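Local coordinates for protein chitinase (Chromobacterium violaceum, PDB 4TXG) that probably hydrolyses the glycosidic bonds of chitin as a family 18 glycoside hydrolase and probably binds carbohydrate, at residues 434-439 with 702-707; 445-450 with 762-767; 696-701 with 732-737. One frame throughout, in Å; residues are numbered along the deposited sequence.

Contacts 1 and 2 join the glycosyl hydrolase family 18 region to the C-terminal Chitinase C region, whereas contact 3 lies wholly within the latter. The centres of contacts 1 and 2 are about 12 Å apart, those of 1 and 3 also 12 Å, and those of 2 and 3 about 9 Å. Along the chain 434-439, in the loop before helix 441-448, and 445-450, helical at 445-448, come first; 696-701 runs straight on into 702-707, then 732-737 and 762-767 follow. Contact 3 pairs strands 694-700 and 734-740, and contacts 1 and 2 seat loops at strand ends on the hydrolase part, so one sheet and its loops meet that part around helix 441-448.

Contact 1: residues 434-439 with 702-707; sequences GNIGYL and SAPANI
I436 and P704 meet in a small, buried apolar contact between two loops, one preceding helix 441-448 of the hydrolase part and the other leaving strand 694-700 of the C-terminal part. The tip of the isoleucine does the touching. CG1 of I436 is anti to the carbonyl carbon (chi1 -64°), and the extended chain beyond it brings CD1 to 3.6 Å from P704 CA. The same methyl faces the proline ring, with I436 CD1 4.0 Å from P704 CG. The other branch is more remote, CG2 of I436 standing 4.2 Å from S702 O.

Only 167 Å² is buried between the segments, and no regular secondary structure takes part: this is loop packing at the interface between the family 18 TIM barrel region and the Chitinase C region. G434 lies beside P704, its N 4.4 Å from P704 CG. With positive phi and P704 CB close to where a side chain would start, glycine suits this place. W443 NE1 donates to S702 O and N706 ND2 bonds to Q432 O, fixing the C-terminal loop to the hydrolase side. I436 also packs on L761, and S702 OG is hydrogen-bonded to P762 O.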
ATOM      1  N   GLY A 434      11.861  -1.775 -22.232  1.00 13.28           N
ATOM      2  CA  GLY A 434      11.257  -2.988 -22.763  1.00 14.34           C
ATOM      3  C   GLY A 434       9.741  -2.961 -22.876  1.00 13.23           C
ATOM      4  O   GLY A 434       9.077  -3.977 -22.654  1.00 12.23           O
ATOM      5  N   ASN A 435       9.211  -1.793 -23.221  1.00 11.06           N
ATOM      6  CA  ASN A 435       7.770  -1.546 -23.336  1.00 13.11           C
ATOM      7  C   ASN A 435       6.948  -1.944 -22.117  1.00 11.95           C
ATOM      8  O   ASN A 435       5.795  -2.372 -22.235  1.00 12.60           O
ATOM      9  CB  ASN A 435       7.217  -2.236 -24.567  1.00 17.15           C
ATOM     10  CG  ASN A 435       7.598  -1.511 -25.835  1.00 23.68           C
ATOM     11  OD1 ASN A 435       8.536  -1.907 -26.517  1.00 23.48           O
ATOM     12  ND2 ASN A 435       6.898  -0.408 -26.133  1.00 23.77           N
ATOM     13  N   ILE A 436       7.542  -1.769 -20.945  1.00 10.03           N
ATOM     14  CA  ILE A 436       6.819  -1.930 -19.695  1.00  8.29           C
ATOM     15  C   ILE A 436       6.327  -0.576 -19.203  1.00 11.38           C
ATOM     16  O   ILE A 436       7.130   0.312 -18.929  1.00 13.50           O
ATOM     17  CB  ILE A 436       7.701  -2.584 -18.626  1.00  8.42           C
ATOM     18  CG1 ILE A 436       8.075  -4.006 -19.083  1.00 14.70           C
ATOM     19  CG2 ILE A 436       6.987  -2.602 -17.264  1.00 10.73           C
ATOM     20  CD1 ILE A 436       8.814  -4.811 -18.051  1.00 17.22           C
ATOM     21  N   GLY A 437       5.008  -0.415 -19.110  1.00  9.16           N
ATOM     22  CA  GLY A 437       4.428   0.778 -18.500  1.00 10.52           C
ATOM     23  C   GLY A 437       4.049   0.475 -17.058  1.00  9.66           C
ATOM     24  O   GLY A 437       3.503  -0.586 -16.794  1.00  8.89           O
ATOM     25  N   TYR A 438       4.317   1.392 -16.127  1.00  9.43           N
ATOM     26  CA  TYR A 438       4.265   1.017 -14.707  1.00  9.47           C
ATOM     27  C   TYR A 438       3.183   1.680 -13.855  1.00  7.92           C
ATOM     28  O   TYR A 438       3.059   1.347 -12.678  1.00 10.64           O
ATOM     29  CB  TYR A 438       5.625   1.283 -14.047  1.00  9.09           C
ATOM     30  CG  TYR A 438       6.102   2.703 -14.202  1.00  8.62           C
ATOM     31  CD1 TYR A 438       5.714   3.692 -13.303  1.00 12.48           C
ATOM     32  CD2 TYR A 438       6.927   3.058 -15.259  1.00 12.35           C
ATOM     33  CE1 TYR A 438       6.141   4.999 -13.458  1.00 17.63           C
ATOM     34  CE2 TYR A 438       7.362   4.356 -15.414  1.00 15.56           C
ATOM     35  CZ  TYR A 438       6.970   5.318 -14.516  1.00 21.13           C
ATOM     36  OH  TYR A 438       7.407   6.611 -14.687  1.00 24.20           O
ATOM     37  N   LEU A 439       2.402   2.603 -14.417  1.00  6.30           N
ATOM     38  CA  LEU A 439       1.385   3.299 -13.623  1.00  8.04           C
ATOM     39  C   LEU A 439       0.093   2.490 -13.578  1.00  7.59           C
ATOM     40  O   LEU A 439      -0.950   2.918 -14.085  1.00  8.64           O
ATOM     41  CB  LEU A 439       1.109   4.707 -14.182  1.00  8.55           C
ATOM     42  CG  LEU A 439       2.178   5.764 -13.896  1.00 17.24           C
ATOM     43  CD1 LEU A 439       1.768   7.121 -14.448  1.00 13.84           C
ATOM     44  CD2 LEU A 439       2.444   5.852 -12.393  1.00 17.03           C
ATOM     45  N   SER A 702       8.480  -6.564 -12.537  1.00  8.51           N
ATOM     46  CA  SER A 702       8.352  -5.109 -12.523  1.00  6.64           C
ATOM     47  C   SER A 702       9.508  -4.465 -13.295  1.00  8.49           C
ATOM     48  O   SER A 702       9.343  -3.393 -13.884  1.00  9.05           O
ATOM     49  CB  SER A 702       8.301  -4.581 -11.073  1.00  6.41           C
ATOM     50  OG  SER A 702       9.429  -5.035 -10.320  1.00  6.31           O
ATOM     51  N   ALA A 703      10.667  -5.130 -13.314  1.00  6.84           N
ATOM     52  CA  ALA A 703      11.796  -4.661 -14.119  1.00  7.31           C
ATOM     53  C   ALA A 703      11.855  -5.464 -15.395  1.00  8.22           C
ATOM     54  O   ALA A 703      11.601  -6.674 -15.381  1.00  7.63           O
ATOM     55  CB  ALA A 703      13.116  -4.789 -13.355  1.00  9.15           C
ATOM     56  N   PRO A 704      12.186  -4.801 -16.508  1.00  8.58           N
ATOM     57  CA  PRO A 704      12.348  -5.490 -17.792  1.00  9.65           C
ATOM     58  C   PRO A 704      13.395  -6.588 -17.695  1.00  8.17           C
ATOM     59  O   PRO A 704      14.312  -6.499 -16.882  1.00  9.68           O
ATOM     60  CB  PRO A 704      12.812  -4.379 -18.739  1.00 11.86           C
ATOM     61  CG  PRO A 704      12.399  -3.112 -18.095  1.00 10.67           C
ATOM     62  CD  PRO A 704      12.395  -3.346 -16.620  1.00  9.70           C
ATOM     63  N   ALA A 705      13.270  -7.612 -18.527  1.00  9.50           N
ATOM     64  CA  ALA A 705      14.133  -8.782 -18.393  1.00 11.47           C
ATOM     65  C   ALA A 705      15.484  -8.578 -19.076  1.00 17.27           C
ATOM     66  O   ALA A 705      16.009  -9.487 -19.718  1.00 26.47           O
ATOM     67  CB  ALA A 705      13.430 -10.016 -18.963  1.00 13.13           C
ATOM     68  N   ASN A 706      16.051  -7.384 -18.930  1.00 12.81           N
ATOM     69  CA  ASN A 706      17.356  -7.092 -19.508  1.00 11.40           C
ATOM     70  C   ASN A 706      18.393  -6.732 -18.442  1.00 11.39           C
ATOM     71  O   ASN A 706      19.412  -6.093 -18.737  1.00 12.85           O
ATOM     72  CB  ASN A 706      17.241  -5.967 -20.535  1.00 13.16           C
ATOM     73  CG  ASN A 706      16.626  -4.700 -19.957  1.00 12.07           C
ATOM     74  OD1 ASN A 706      16.395  -4.598 -18.757  1.00 12.68           O
ATOM     75  ND2 ASN A 706      16.362  -3.733 -20.823  1.00 15.89           N
ATOM     76  N   ILE A 707      18.134  -7.158 -17.213  1.00 13.68           N
ATOM     77  CA  ILE A 707      19.054  -6.925 -16.109  1.00 13.29           C
ATOM     78  C   ILE A 707      20.441  -7.485 -16.445  1.00 13.90           C
ATOM     79  O   ILE A 707      20.567  -8.544 -17.057  1.00 13.93           O
ATOM     80  CB  ILE A 707      18.508  -7.547 -14.808  1.00 20.02           C
ATOM     81  CG1 ILE A 707      19.477  -7.347 -13.641  1.00 19.44           C
ATOM     82  CG2 ILE A 707      18.207  -9.020 -15.013  1.00 24.93           C
ATOM     83  CD1 ILE A 707      18.812  -7.537 -12.278  1.00 21.93           C
TER

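Contact 2: residues 445-450 with 762-767; sequences YHYYRG and PISGPS
The backbone of 445-450, helical through 445-448, runs close to the loop leading into strand 767-773, the CA atoms of G450 and S764 being 4.5 Å apart. At this point a side chain on G450 would run into S764 O, and one on G765 into G450 O; glycine at both places lets the chains touch through CA-H...O contacts, G450 CA to S764 O at 3.4 Å and G765 CA to G450 O at 3.3 Å.

S764 reaches across to the helix. Its OG donates to Y447 O over 2.7 Å, tilted 22° from the carbonyl plane, and the same oxygen accepts from G450 N, so two donors grip it. OG of S764 sits between the backbone N and the carbonyl carbon (chi1 63°), a setting that turns it to the helix while CB stays over one face of the Y447 ring, off-centre. The CD2-CE2 side of that ring meets the loop: CE2 of Y447 is 3.3 Å from I763 C and 3.7 Å from P762 CB, and P762 O stands near the ring plane, 3.4 Å from Y447 CD2.

Beyond G450 the contact is completed by water. One molecule links R449 O with S767 OG, and a second donates to G450 O at 2.6 Å while also bonded to S767 OG. L377 on helix 374-377 packs against both Y447 and P762. This is packing between domains: helix 441-448 and the residues after it rest on a loop with a cis peptide before P766, joining the family 18 region to the Chitinase C region.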
ATOM      1  N   TYR A 445       1.668  -4.706  -8.027  1.00  5.44           N
ATOM      2  CA  TYR A 445       1.599  -6.038  -7.436  1.00  5.47           C
ATOM      3  C   TYR A 445       2.884  -6.813  -7.736  1.00  6.25           C
ATOM      4  O   TYR A 445       3.502  -7.421  -6.850  1.00  5.83           O
ATOM      5  CB  TYR A 445       0.384  -6.805  -7.968  1.00  6.48           C
ATOM      6  CG  TYR A 445       0.489  -8.298  -7.763  1.00  6.47           C
ATOM      7  CD1 TYR A 445       0.308  -8.866  -6.500  1.00  7.14           C
ATOM      8  CD2 TYR A 445       0.781  -9.141  -8.828  1.00  7.46           C
ATOM      9  CE1 TYR A 445       0.415 -10.234  -6.311  1.00  6.80           C
ATOM     10  CE2 TYR A 445       0.882 -10.512  -8.642  1.00  6.02           C
ATOM     11  CZ  TYR A 445       0.706 -11.047  -7.389  1.00  7.85           C
ATOM     12  OH  TYR A 445       0.822 -12.414  -7.211  1.00  9.61           O
ATOM     13  N   HIS A 446       3.290  -6.787  -8.994  1.00  5.90           N
ATOM     14  CA  HIS A 446       4.457  -7.558  -9.395  1.00  6.40           C
ATOM     15  C   HIS A 446       5.740  -7.005  -8.789  1.00  7.93           C
ATOM     16  O   HIS A 446       6.670  -7.772  -8.504  1.00  6.77           O
ATOM     17  CB  HIS A 446       4.533  -7.627 -10.918  1.00  6.41           C
ATOM     18  CG  HIS A 446       3.620  -8.670 -11.482  1.00  8.70           C
ATOM     19  ND1 HIS A 446       3.807 -10.010 -11.234  1.00  8.48           N
ATOM     20  CD2 HIS A 446       2.481  -8.567 -12.207  1.00  8.46           C
ATOM     21  CE1 HIS A 446       2.839 -10.701 -11.818  1.00 10.24           C
ATOM     22  NE2 HIS A 446       2.029  -9.853 -12.419  1.00  9.44           N
ATOM     23  N   TYR A 447       5.782  -5.698  -8.550  1.00  6.25           N
ATOM     24  CA  TYR A 447       6.904  -5.129  -7.809  1.00  6.44           C
ATOM     25  C   TYR A 447       7.008  -5.786  -6.422  1.00  6.44           C
ATOM     26  O   TYR A 447       8.080  -6.244  -6.013  1.00  6.77           O
ATOM     27  CB  TYR A 447       6.763  -3.591  -7.663  1.00  6.37           C
ATOM     28  CG  TYR A 447       7.742  -3.017  -6.655  1.00  6.59           C
ATOM     29  CD1 TYR A 447       7.431  -2.981  -5.298  1.00  6.50           C
ATOM     30  CD2 TYR A 447       8.999  -2.552  -7.051  1.00  6.99           C
ATOM     31  CE1 TYR A 447       8.330  -2.498  -4.371  1.00  6.79           C
ATOM     32  CE2 TYR A 447       9.899  -2.060  -6.118  1.00  7.28           C
ATOM     33  CZ  TYR A 447       9.553  -2.040  -4.777  1.00  8.00           C
ATOM     34  OH  TYR A 447      10.443  -1.541  -3.820  1.00  7.75           O
ATOM     35  N   TYR A 448       5.897  -5.826  -5.698  1.00  6.16           N
ATOM     36  CA  TYR A 448       5.947  -6.297  -4.310  1.00  8.18           C
ATOM     37  C   TYR A 448       6.216  -7.799  -4.202  1.00  8.10           C
ATOM     38  O   TYR A 448       6.714  -8.263  -3.176  1.00  7.40           O
ATOM     39  CB  TYR A 448       4.659  -5.894  -3.564  1.00  6.44           C
ATOM     40  CG  TYR A 448       4.751  -4.420  -3.203  1.00  5.91           C
ATOM     41  CD1 TYR A 448       5.546  -4.003  -2.146  1.00  6.31           C
ATOM     42  CD2 TYR A 448       4.104  -3.447  -3.959  1.00  5.74           C
ATOM     43  CE1 TYR A 448       5.691  -2.659  -1.833  1.00  6.23           C
ATOM     44  CE2 TYR A 448       4.240  -2.089  -3.650  1.00  7.30           C
ATOM     45  CZ  TYR A 448       5.030  -1.708  -2.582  1.00  6.87           C
ATOM     46  OH  TYR A 448       5.192  -0.368  -2.252  1.00  7.61           O
ATOM     47  N   ARG A 449       5.939  -8.558  -5.261  1.00  7.56           N
ATOM     48  CA  ARG A 449       6.255  -9.987  -5.238  1.00  7.59           C
ATOM     49  C   ARG A 449       7.756 -10.259  -5.241  1.00  7.00           C
ATOM     50  O   ARG A 449       8.185 -11.389  -5.004  1.00  7.75           O
ATOM     51  CB  ARG A 449       5.607 -10.701  -6.423  1.00  6.59           C
ATOM     52  CG  ARG A 449       4.101 -10.831  -6.283  1.00  6.32           C
ATOM     53  CD  ARG A 449       3.748 -11.836  -5.172  1.00  8.40           C
ATOM     54  NE  ARG A 449       3.977 -13.191  -5.666  1.00 22.47           N
ATOM     55  CZ  ARG A 449       5.070 -13.889  -5.431  1.00 24.10           C
ATOM     56  NH1 ARG A 449       6.028 -13.380  -4.667  1.00 40.27           N
ATOM     57  NH2 ARG A 449       5.203 -15.098  -5.944  1.00 10.59           N
ATOM     58  N   GLY A 450       8.553  -9.239  -5.536  1.00  7.10           N
ATOM     59  CA  GLY A 450       9.991  -9.399  -5.471  1.00  7.55           C
ATOM     60  C   GLY A 450      10.429  -9.800  -4.076  1.00 10.78           C
ATOM     61  O   GLY A 450      11.364 -10.587  -3.914  1.00  8.98           O
ATOM     62  N   PRO A 762      12.052  -0.189 -10.731  1.00  6.84           N
ATOM     63  CA  PRO A 762      12.283  -0.680  -9.368  1.00  7.97           C
ATOM     64  C   PRO A 762      11.895  -2.139  -9.138  1.00  8.65           C
ATOM     65  O   PRO A 762      10.972  -2.662  -9.777  1.00  6.39           O
ATOM     66  CB  PRO A 762      11.409   0.249  -8.520  1.00  8.91           C
ATOM     67  CG  PRO A 762      11.422   1.552  -9.299  1.00  6.84           C
ATOM     68  CD  PRO A 762      11.309   1.086 -10.737  1.00  6.94           C
ATOM     69  N   ILE A 763      12.626  -2.779  -8.221  1.00  6.35           N
ATOM     70  CA  ILE A 763      12.313  -4.121  -7.742  1.00  7.62           C
ATOM     71  C   ILE A 763      12.402  -4.162  -6.223  1.00  7.49           C
ATOM     72  O   ILE A 763      13.075  -3.325  -5.604  1.00  7.14           O
ATOM     73  CB  ILE A 763      13.285  -5.196  -8.310  1.00  6.30           C
ATOM     74  CG1 ILE A 763      14.683  -4.992  -7.724  1.00  8.37           C
ATOM     75  CG2 ILE A 763      13.306  -5.169  -9.852  1.00  6.45           C
ATOM     76  CD1 ILE A 763      15.705  -6.037  -8.154  1.00  8.97           C
ATOM     77  N   SER A 764      11.701  -5.119  -5.624  1.00  6.07           N
ATOM     78  CA  SER A 764      11.937  -5.490  -4.234  1.00  8.24           C
ATOM     79  C   SER A 764      12.619  -6.856  -4.243  1.00  7.03           C
ATOM     80  O   SER A 764      12.773  -7.480  -5.304  1.00  8.42           O
ATOM     81  CB  SER A 764      10.640  -5.520  -3.415  1.00  7.20           C
ATOM     82  OG  SER A 764       9.733  -6.502  -3.893  1.00  6.77           O
ATOM     83  N   GLY A 765      13.037  -7.317  -3.077  1.00  9.81           N
ATOM     84  CA  GLY A 765      13.806  -8.545  -3.002  1.00 10.63           C
ATOM     85  C   GLY A 765      15.256  -8.291  -3.383  1.00 11.97           C
ATOM     86  O   GLY A 765      15.883  -7.380  -2.847  1.00 12.31           O
ATOM     87  N   PRO A 766      15.816  -9.104  -4.292  1.00 10.45           N
ATOM     88  CA  PRO A 766      15.260 -10.302  -4.937  1.00  8.94           C
ATOM     89  C   PRO A 766      14.960 -11.426  -3.937  1.00 11.28           C
ATOM     90  O   PRO A 766      15.073 -11.233  -2.720  1.00  9.23           O
ATOM     91  CB  PRO A 766      16.372 -10.729  -5.910  1.00  9.92           C
ATOM     92  CG  PRO A 766      17.189  -9.491  -6.141  1.00 13.02           C
ATOM     93  CD  PRO A 766      17.147  -8.756  -4.828  1.00  9.81           C
ATOM     94  N   SER A 767      14.570 -12.588  -4.446  1.00 10.74           N
ATOM     95  CA  SER A 767      14.243 -13.713  -3.572  1.00 10.19           C
ATOM     96  C   SER A 767      14.473 -15.031  -4.291  1.00  9.16           C
ATOM     97  O   SER A 767      14.775 -15.049  -5.482  1.00 10.76           O
ATOM     98  CB  SER A 767      12.788 -13.626  -3.096  1.00  9.30           C
ATOM     99  OG  SER A 767      11.908 -13.707  -4.206  1.00 12.72           O
TER
HETATM  100  O   HOH W   1       9.190 -13.291  -3.324  1.00 12.22           O
HETATM  101  O   HOH W   2      12.067 -11.802  -6.133  1.00 23.81           O

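Contact 3: residues 696-701 with 732-737; sequences QFDVPT and GDFNRV. With CS (cesium ion), chain G.
F697 and V737 belong to the antiparallel pairing of strands 694-700 and 734-740, neighbours in the mixed sheet of the Chitinase C region. The pairing alternates: F697 with V737 and V699 with N735 are hydrogen-bonded pairs, D698 with R736 and P700 with F734 non-hydrogen-bonded. V737 N bonds F697 O at 2.8 Å, almost straight, with an N-H...O angle of 175°.

The tightly packed part is formed by F697, V699 and V737. There V699 CG2 meets V737 CG2 at 3.7 Å, and V737 CB lies over one face of the F697 ring. V717 of the adjoining strand and I707 pack on V737. N735 shares this face, but its ND2 is bonded to two waters that reach P700 O and T701 O.

D698, R736 and Q696 form the polar, partly exposed side, with waters of its own. R736, extended from CG to NE, crosses Q696 at about a right angle, and its NE donates to Q696 OE1 at 2.8 Å, in the carbonyl plane on a lone pair. Its NH1 forms a salt bridge with D698 OD1 at 2.9 Å, the hydrogen bond itself being weak; the carboxylate and guanidinium planes stand 81° apart. OD2 of D698 is held by H768 ND1, and NH2 of R736 by H768 O and T770 OG1. CB of D698 lies over the F734 ring, 3.9 Å from its centroid. Past strand 694-700 and ahead of strand 734-740, T701 OG1 donates to G732 O and T701 N to D733 O. A cesium ion is bound by S719 OG, by a water that donates to D698 OD1, and by F734 O at 3.0 Å.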
ATOM      1  N   GLN A 696      21.673 -18.240  -8.654  1.00  9.43           N
ATOM      2  CA  GLN A 696      20.448 -17.814  -9.327  1.00  8.14           C
ATOM      3  C   GLN A 696      19.494 -17.173  -8.330  1.00  9.93           C
ATOM      4  O   GLN A 696      19.545 -17.466  -7.138  1.00 10.26           O
ATOM      5  CB  GLN A 696      19.746 -18.987 -10.014  1.00  8.36           C
ATOM      6  CG  GLN A 696      20.495 -19.574 -11.193  1.00 12.40           C
ATOM      7  CD  GLN A 696      19.655 -20.575 -11.969  1.00 16.10           C
ATOM      8  OE1 GLN A 696      18.479 -20.793 -11.663  1.00 19.39           O
ATOM      9  NE2 GLN A 696      20.252 -21.180 -12.988  1.00 14.99           N
ATOM     10  N   PHE A 697      18.629 -16.295  -8.821  1.00  9.95           N
ATOM     11  CA  PHE A 697      17.587 -15.729  -7.976  1.00  7.36           C
ATOM     12  C   PHE A 697      16.482 -15.148  -8.850  1.00  7.57           C
ATOM     13  O   PHE A 697      16.689 -14.893 -10.039  1.00  9.36           O
ATOM     14  CB  PHE A 697      18.143 -14.662  -7.022  1.00 10.18           C
ATOM     15  CG  PHE A 697      19.066 -13.660  -7.675  1.00 10.26           C
ATOM     16  CD1 PHE A 697      18.563 -12.496  -8.245  1.00 12.84           C
ATOM     17  CD2 PHE A 697      20.435 -13.870  -7.691  1.00 12.42           C
ATOM     18  CE1 PHE A 697      19.408 -11.565  -8.837  1.00 12.86           C
ATOM     19  CE2 PHE A 697      21.285 -12.945  -8.281  1.00 15.24           C
ATOM     20  CZ  PHE A 697      20.771 -11.792  -8.857  1.00 14.49           C
ATOM     21  N   ASP A 698      15.311 -14.969  -8.251  1.00  8.04           N
ATOM     22  CA  ASP A 698      14.159 -14.399  -8.947  1.00  9.90           C
ATOM     23  C   ASP A 698      14.130 -12.882  -8.820  1.00  9.57           C
ATOM     24  O   ASP A 698      14.192 -12.338  -7.718  1.00 10.14           O
ATOM     25  CB  ASP A 698      12.849 -14.976  -8.395  1.00  9.81           C
ATOM     26  CG  ASP A 698      12.605 -16.405  -8.823  1.00 12.46           C
ATOM     27  OD1 ASP A 698      13.132 -16.828  -9.877  1.00 12.24           O
ATOM     28  OD2 ASP A 698      11.864 -17.103  -8.100  1.00 11.68           O
ATOM     29  N   VAL A 699      14.040 -12.207  -9.958  1.00  8.89           N
ATOM     30  CA  VAL A 699      13.816 -10.769 -10.005  1.00  7.87           C
ATOM     31  C   VAL A 699      12.373 -10.543 -10.449  1.00  6.63           C
ATOM     32  O   VAL A 699      11.939 -11.145 -11.432  1.00  8.76           O
ATOM     33  CB  VAL A 699      14.812 -10.095 -10.972  1.00 11.42           C
ATOM     34  CG1 VAL A 699      14.574  -8.590 -11.064  1.00 11.66           C
ATOM     35  CG2 VAL A 699      16.240 -10.392 -10.511  1.00 13.70           C
ATOM     36  N   PRO A 700      11.615  -9.708  -9.719  1.00  6.45           N
ATOM     37  CA  PRO A 700      10.217  -9.537 -10.142  1.00  6.47           C
ATOM     38  C   PRO A 700      10.127  -8.899 -11.526  1.00  7.04           C
ATOM     39  O   PRO A 700      11.025  -8.158 -11.931  1.00  8.27           O
ATOM     40  CB  PRO A 700       9.629  -8.616  -9.069  1.00  6.29           C
ATOM     41  CG  PRO A 700      10.823  -7.837  -8.547  1.00  8.75           C
ATOM     42  CD  PRO A 700      11.976  -8.828  -8.593  1.00  6.30           C
ATOM     43  N   THR A 701       9.052  -9.205 -12.240  1.00  6.82           N
ATOM     44  CA  THR A 701       8.863  -8.723 -13.604  1.00  6.98           C
ATOM     45  C   THR A 701       8.479  -7.243 -13.678  1.00  6.92           C
ATOM     46  O   THR A 701       8.161  -6.737 -14.750  1.00  7.66           O
ATOM     47  CB  THR A 701       7.773  -9.537 -14.315  1.00  9.25           C
ATOM     48  OG1 THR A 701       6.618  -9.609 -13.463  1.00  8.68           O
ATOM     49  CG2 THR A 701       8.274 -10.960 -14.625  1.00  9.57           C
ATOM     50  N   GLY A 732       4.088 -13.058 -16.191  1.00  9.32           N
ATOM     51  CA  GLY A 732       4.618 -13.953 -15.178  1.00  9.43           C
ATOM     52  C   GLY A 732       5.086 -13.162 -13.971  1.00 10.32           C
ATOM     53  O   GLY A 732       5.108 -11.934 -14.007  1.00  9.65           O
ATOM     54  N   ASP A 733       5.456 -13.871 -12.906  1.00  9.55           N
ATOM     55  CA  ASP A 733       5.930 -13.256 -11.666  1.00  7.42           C
ATOM     56  C   ASP A 733       7.420 -12.892 -11.692  1.00  7.55           C
ATOM     57  O   ASP A 733       7.812 -11.826 -11.204  1.00  9.32           O
ATOM     58  CB  ASP A 733       5.695 -14.194 -10.475  1.00  8.29           C
ATOM     59  CG  ASP A 733       4.225 -14.369 -10.132  1.00 14.11           C
ATOM     60  OD1 ASP A 733       3.385 -13.572 -10.598  1.00 13.71           O
ATOM     61  OD2 ASP A 733       3.912 -15.306  -9.361  1.00 13.41           O
ATOM     62  N   PHE A 734       8.251 -13.787 -12.220  1.00  7.40           N
ATOM     63  CA  PHE A 734       9.692 -13.598 -12.086  1.00  7.27           C
ATOM     64  C   PHE A 734      10.475 -13.833 -13.348  1.00  8.30           C
ATOM     65  O   PHE A 734      10.145 -14.695 -14.162  1.00  8.87           O
ATOM     66  CB  PHE A 734      10.252 -14.523 -11.004  1.00  8.48           C
ATOM     67  CG  PHE A 734       9.609 -14.338  -9.666  1.00  7.93           C
ATOM     68  CD1 PHE A 734       9.795 -13.160  -8.959  1.00  9.41           C
ATOM     69  CD2 PHE A 734       8.811 -15.332  -9.121  1.00 10.62           C
ATOM     70  CE1 PHE A 734       9.210 -12.984  -7.714  1.00  8.53           C
ATOM     71  CE2 PHE A 734       8.203 -15.157  -7.879  1.00 11.88           C
ATOM     72  CZ  PHE A 734       8.404 -13.989  -7.175  1.00  7.52           C
ATOM     73  N   ASN A 735      11.543 -13.058 -13.473  1.00  7.41           N
ATOM     74  CA  ASN A 735      12.609 -13.367 -14.405  1.00  8.87           C
ATOM     75  C   ASN A 735      13.758 -13.959 -13.600  1.00 10.40           C
ATOM     76  O   ASN A 735      14.349 -13.267 -12.769  1.00 10.82           O
ATOM     77  CB  ASN A 735      13.058 -12.109 -15.147  1.00  8.13           C
ATOM     78  CG  ASN A 735      11.954 -11.510 -15.983  1.00 10.49           C
ATOM     79  OD1 ASN A 735      11.272 -12.219 -16.717  1.00 11.85           O
ATOM     80  ND2 ASN A 735      11.765 -10.197 -15.869  1.00 11.38           N
ATOM     81  N   ARG A 736      14.071 -15.230 -13.815  1.00  9.92           N
ATOM     82  CA  ARG A 736      15.149 -15.823 -13.034  1.00 10.29           C
ATOM     83  C   ARG A 736      16.493 -15.469 -13.647  1.00  9.98           C
ATOM     84  O   ARG A 736      16.701 -15.607 -14.847  1.00 10.08           O
ATOM     85  CB  ARG A 736      14.995 -17.338 -12.918  1.00 11.26           C
ATOM     86  CG  ARG A 736      15.938 -17.923 -11.864  1.00  9.71           C
ATOM     87  CD  ARG A 736      15.458 -19.259 -11.310  1.00 11.43           C
ATOM     88  NE  ARG A 736      16.320 -19.682 -10.205  1.00 10.06           N
ATOM     89  CZ  ARG A 736      16.165 -19.289  -8.945  1.00 11.25           C
ATOM     90  NH1 ARG A 736      15.175 -18.460  -8.606  1.00  8.52           N
ATOM     91  NH2 ARG A 736      17.006 -19.724  -8.017  1.00 10.90           N
ATOM     92  N   VAL A 737      17.399 -15.008 -12.792  1.00  7.84           N
ATOM     93  CA  VAL A 737      18.702 -14.493 -13.198  1.00  9.60           C
ATOM     94  C   VAL A 737      19.791 -15.475 -12.781  1.00 12.13           C
ATOM     95  O   VAL A 737      19.649 -16.147 -11.765  1.00 11.56           O
ATOM     96  CB  VAL A 737      18.940 -13.111 -12.556  1.00 16.26           C
ATOM     97  CG1 VAL A 737      20.407 -12.713 -12.583  1.00 19.74           C
ATOM     98  CG2 VAL A 737      18.065 -12.075 -13.240  1.00 18.94           C
TER
HETATM   99 CS    CS G 806      10.366 -17.700 -14.642  1.00 92.17          CS
HETATM  100  O   HOH W   3      17.806 -22.738  -9.397  1.00 24.34           O
HETATM  101  O   HOH W   4      11.506 -18.314 -11.669  1.00 19.88           O
HETATM  102  O   HOH W   5      12.951  -8.597 -13.997  1.00 15.55           O
HETATM  103  O   HOH W   6       9.684  -8.144 -16.900  1.00 14.61           O